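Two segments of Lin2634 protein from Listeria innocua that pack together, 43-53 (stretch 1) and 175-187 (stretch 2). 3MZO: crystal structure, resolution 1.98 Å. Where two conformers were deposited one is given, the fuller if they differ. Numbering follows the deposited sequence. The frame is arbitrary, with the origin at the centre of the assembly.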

# COMPACT_ATOMS: atom_id res chain seq x y z
N GLN B 43 -14.91 -20.18 19.36
CA GLN B 43 -16.36 -20.15 19.58
C GLN B 43 -17.00 -21.36 18.93
O GLN B 43 -17.92 -21.95 19.50
CB GLN B 43 -16.94 -18.87 18.97
CG GLN B 43 -18.48 -18.74 18.86
CD GLN B 43 -18.88 -17.36 18.39
OE1 GLN B 43 -19.11 -16.45 19.20
NE2 GLN B 43 -18.94 -17.19 17.09
N PHE B 44 -16.57 -21.70 17.72
CA PHE B 44 -17.11 -22.87 17.08
C PHE B 44 -16.73 -24.13 17.85
O PHE B 44 -17.58 -24.99 18.09
CB PHE B 44 -16.69 -23.01 15.63
CG PHE B 44 -17.04 -24.34 15.06
CD1 PHE B 44 -18.34 -24.62 14.72
CD2 PHE B 44 -16.08 -25.35 14.96
CE1 PHE B 44 -18.70 -25.90 14.25
CE2 PHE B 44 -16.42 -26.60 14.47
CZ PHE B 44 -17.75 -26.87 14.12
N PHE B 45 -15.47 -24.27 18.23
CA PHE B 45 -15.08 -25.46 18.99
C PHE B 45 -15.80 -25.54 20.34
O PHE B 45 -16.10 -26.65 20.83
CB PHE B 45 -13.55 -25.60 19.11
CG PHE B 45 -12.86 -25.95 17.80
CD1 PHE B 45 -13.35 -26.97 16.99
CD2 PHE B 45 -11.74 -25.24 17.38
CE1 PHE B 45 -12.73 -27.27 15.77
CE2 PHE B 45 -11.11 -25.56 16.18
CZ PHE B 45 -11.61 -26.55 15.38
N GLY B 46 -16.04 -24.40 20.96
CA GLY B 46 -16.86 -24.32 22.15
C GLY B 46 -18.23 -25.00 21.96
O GLY B 46 -18.69 -25.74 22.84
N ALA B 47 -18.86 -24.73 20.81
CA ALA B 47 -20.13 -25.34 20.42
C ALA B 47 -19.99 -26.84 20.30
O ALA B 47 -20.85 -27.58 20.78
CB ALA B 47 -20.65 -24.72 19.10
N VAL B 48 -18.89 -27.29 19.70
CA VAL B 48 -18.65 -28.70 19.53
C VAL B 48 -18.50 -29.38 20.89
O VAL B 48 -19.09 -30.42 21.14
CB VAL B 48 -17.41 -29.00 18.64
CG1 VAL B 48 -17.12 -30.49 18.64
CG2 VAL B 48 -17.66 -28.48 17.19
N GLU B 49 -17.73 -28.77 21.79
CA GLU B 49 -17.61 -29.32 23.14
C GLU B 49 -18.95 -29.35 23.92
O GLU B 49 -19.29 -30.35 24.58
CB GLU B 49 -16.55 -28.55 23.92
CG GLU B 49 -15.12 -28.68 23.32
CD GLU B 49 -14.57 -30.10 23.29
OE1 GLU B 49 -15.00 -30.94 24.12
OE2 GLU B 49 -13.71 -30.36 22.42
N GLU B 50 -19.71 -28.27 23.82
CA GLU B 50 -21.04 -28.18 24.43
C GLU B 50 -21.93 -29.31 23.88
O GLU B 50 -22.62 -30.04 24.63
CB GLU B 50 -21.65 -26.77 24.15
CG GLU B 50 -23.06 -26.56 24.66
CD GLU B 50 -23.65 -25.20 24.32
OE1 GLU B 50 -23.73 -24.83 23.12
OE2 GLU B 50 -24.06 -24.51 25.28
N ASP B 51 -21.91 -29.47 22.56
CA ASP B 51 -22.69 -30.51 21.92
C ASP B 51 -22.31 -31.91 22.44
O ASP B 51 -23.15 -32.81 22.54
CB ASP B 51 -22.54 -30.42 20.42
CG ASP B 51 -23.22 -31.56 19.71
OD1 ASP B 51 -24.45 -31.48 19.46
OD2 ASP B 51 -22.51 -32.55 19.46
N ALA B 52 -21.04 -32.10 22.75
CA ALA B 52 -20.55 -33.40 23.27
C ALA B 52 -20.86 -33.56 24.75
O ALA B 52 -20.57 -34.59 25.33
CB ALA B 52 -19.03 -33.55 23.02
N GLY B 53 -21.44 -32.55 25.37
CA GLY B 53 -21.87 -32.61 26.74
C GLY B 53 -20.79 -32.21 27.74
O GLY B 53 -20.89 -32.56 28.90
N GLU B 175 -7.87 -36.40 21.10
CA GLU B 175 -8.79 -36.97 22.12
C GLU B 175 -9.99 -36.03 22.29
O GLU B 175 -11.06 -36.45 22.71
CB GLU B 175 -8.10 -37.21 23.47
N MSE B 176 -9.82 -34.76 21.93
CA MSE B 176 -10.89 -33.77 22.06
C MSE B 176 -11.98 -33.94 21.00
O MSE B 176 -11.69 -34.17 19.82
CB MSE B 176 -10.31 -32.35 21.93
CG MSE B 176 -9.37 -31.88 23.03
SE MSE B 176 -8.66 -30.13 22.54
CE MSE B 176 -10.21 -29.03 22.98
N ALA B 177 -13.23 -33.77 21.42
CA ALA B 177 -14.36 -33.75 20.47
C ALA B 177 -14.14 -32.72 19.35
O ALA B 177 -14.39 -33.01 18.19
CB ALA B 177 -15.66 -33.48 21.21
N SER B 178 -13.64 -31.54 19.71
CA SER B 178 -13.25 -30.49 18.74
C SER B 178 -12.39 -30.97 17.58
O SER B 178 -12.72 -30.73 16.40
CB SER B 178 -12.47 -29.37 19.45
OG SER B 178 -13.29 -28.69 20.36
N VAL B 179 -11.29 -31.63 17.91
CA VAL B 179 -10.35 -32.10 16.91
C VAL B 179 -10.90 -33.32 16.20
O VAL B 179 -10.66 -33.49 15.00
CB VAL B 179 -8.94 -32.37 17.52
CG1 VAL B 179 -7.98 -32.99 16.47
CG2 VAL B 179 -8.38 -31.09 18.11
N LYS B 180 -11.66 -34.17 16.89
CA LYS B 180 -12.31 -35.29 16.20
C LYS B 180 -13.22 -34.70 15.14
O LYS B 180 -13.23 -35.16 13.99
CB LYS B 180 -13.16 -36.17 17.15
CG LYS B 180 -12.38 -37.15 18.03
CD LYS B 180 -13.37 -37.96 18.90
CE LYS B 180 -12.80 -38.34 20.25
NZ LYS B 180 -11.68 -39.30 20.11
N TYR B 181 -13.98 -33.67 15.50
CA TYR B 181 -14.83 -33.02 14.52
C TYR B 181 -14.02 -32.44 13.37
O TYR B 181 -14.35 -32.65 12.21
CB TYR B 181 -15.71 -31.92 15.12
CG TYR B 181 -16.69 -31.43 14.10
CD1 TYR B 181 -17.90 -32.10 13.90
CD2 TYR B 181 -16.38 -30.37 13.26
CE1 TYR B 181 -18.80 -31.69 12.93
CE2 TYR B 181 -17.28 -29.94 12.28
CZ TYR B 181 -18.49 -30.61 12.14
OH TYR B 181 -19.37 -30.23 11.18
N PHE B 182 -12.99 -31.67 13.69
CA PHE B 182 -12.13 -31.08 12.65
C PHE B 182 -11.58 -32.10 11.61
O PHE B 182 -11.65 -31.84 10.41
CB PHE B 182 -10.97 -30.29 13.28
CG PHE B 182 -9.98 -29.77 12.27
CD1 PHE B 182 -10.18 -28.54 11.66
CD2 PHE B 182 -8.87 -30.53 11.91
CE1 PHE B 182 -9.31 -28.07 10.70
CE2 PHE B 182 -7.96 -30.06 10.96
CZ PHE B 182 -8.21 -28.81 10.35
N LEU B 183 -11.07 -33.23 12.08
CA LEU B 183 -10.45 -34.21 11.19
C LEU B 183 -11.50 -34.96 10.36
O LEU B 183 -11.29 -35.22 9.18
CB LEU B 183 -9.64 -35.23 12.00
CG LEU B 183 -8.45 -34.65 12.76
CD1 LEU B 183 -8.02 -35.64 13.84
CD2 LEU B 183 -7.31 -34.31 11.79
N LYS B 184 -12.63 -35.29 10.98
CA LYS B 184 -13.69 -35.99 10.28
C LYS B 184 -14.37 -35.13 9.19
O LYS B 184 -14.60 -35.60 8.07
CB LYS B 184 -14.71 -36.49 11.30
CG LYS B 184 -15.79 -37.43 10.76
CD LYS B 184 -16.92 -37.66 11.77
CE LYS B 184 -18.04 -38.50 11.18
NZ LYS B 184 -18.99 -38.92 12.22
N GLU B 185 -14.67 -33.88 9.50
CA GLU B 185 -15.54 -33.08 8.64
C GLU B 185 -14.87 -31.89 7.96
O GLU B 185 -15.15 -31.62 6.79
CB GLU B 185 -16.73 -32.57 9.45
CG GLU B 185 -17.60 -33.67 10.05
CD GLU B 185 -18.34 -34.50 9.00
OE1 GLU B 185 -18.41 -34.08 7.81
OE2 GLU B 185 -18.86 -35.57 9.38
N ILE B 186 -13.96 -31.21 8.65
CA ILE B 186 -13.43 -29.96 8.11
C ILE B 186 -12.21 -30.23 7.24
O ILE B 186 -12.13 -29.72 6.14
CB ILE B 186 -13.11 -28.97 9.24
CG1 ILE B 186 -14.38 -28.69 10.06
CG2 ILE B 186 -12.48 -27.65 8.68
CD1 ILE B 186 -14.12 -27.82 11.26
N LEU B 187 -11.25 -31.03 7.73
CA LEU B 187 -10.01 -31.26 6.96
C LEU B 187 -10.29 -31.85 5.56
O LEU B 187 -9.70 -31.43 4.57
CB LEU B 187 -9.03 -32.13 7.75
CG LEU B 187 -7.66 -32.45 7.17
CD1 LEU B 187 -6.89 -31.16 6.87
CD2 LEU B 187 -6.88 -33.34 8.18
O HOH W 1 -13.50 -33.12 24.35

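Two helices cross steeply here, held by one buried glutamate that binds the start of the second helix and by an apolar seam beside it. Helix 43-51 and helix 177-187 run at 109° to each other, with their axes 8.9 Å apart at closest approach. Together the stretches bury 436 Å².

The polar centre is Glu-49. Its CA-to-CB bond points sideways, but chi1 and chi2 are both m and bring the carboxylate to the first turn of the other helix. There Glu-49 OE2 accepts two hydrogen bonds, from Ser-178 N (3.0 Å) and from Ser-178 OG (2.7 Å). Backbone amides in a first helical turn have no earlier carbonyl of the helix to bind, so a carboxylate suits this place. The other oxygen, Glu-49 OE1, accepts from a water at 2.7 Å. That water in turn accepts from Ala-177 N at 3.0 Å, so the preceding amide is reached through the water. The backbones come close at Ser-178, a small residue: Ser-178 CA lies 5.4 Å from Phe-45 CA. Ser-178 OG also packs 3.3 Å from Phe-45 CB.

The apolar contacts lie beside this site. Val-48 points toward stretch 2, and its CG1 lies 4.2 Å from Ala-177 CB and 4.1 Å from Tyr-181 CB. Ala-52 CB meets Ala-177 CB at 3.8 Å, a close fit between two methyl groups near the exposed end of stretch 1.

Further along stretch 2, aromatic rings fill the space. Phe-44 starts sideways, yet its ring reaches Tyr-181, with CZ 3.6 Å from Tyr-181 CE2. The ring planes are inclined at 59°. Phe-44 CE2 also lies 4.1 Å from Ile-186 CD1. Phe-45 points toward stretch 2 and places CE1 4.3 Å from Phe-182 CB. Both phenylalanines are buried, as suits their apolar rings.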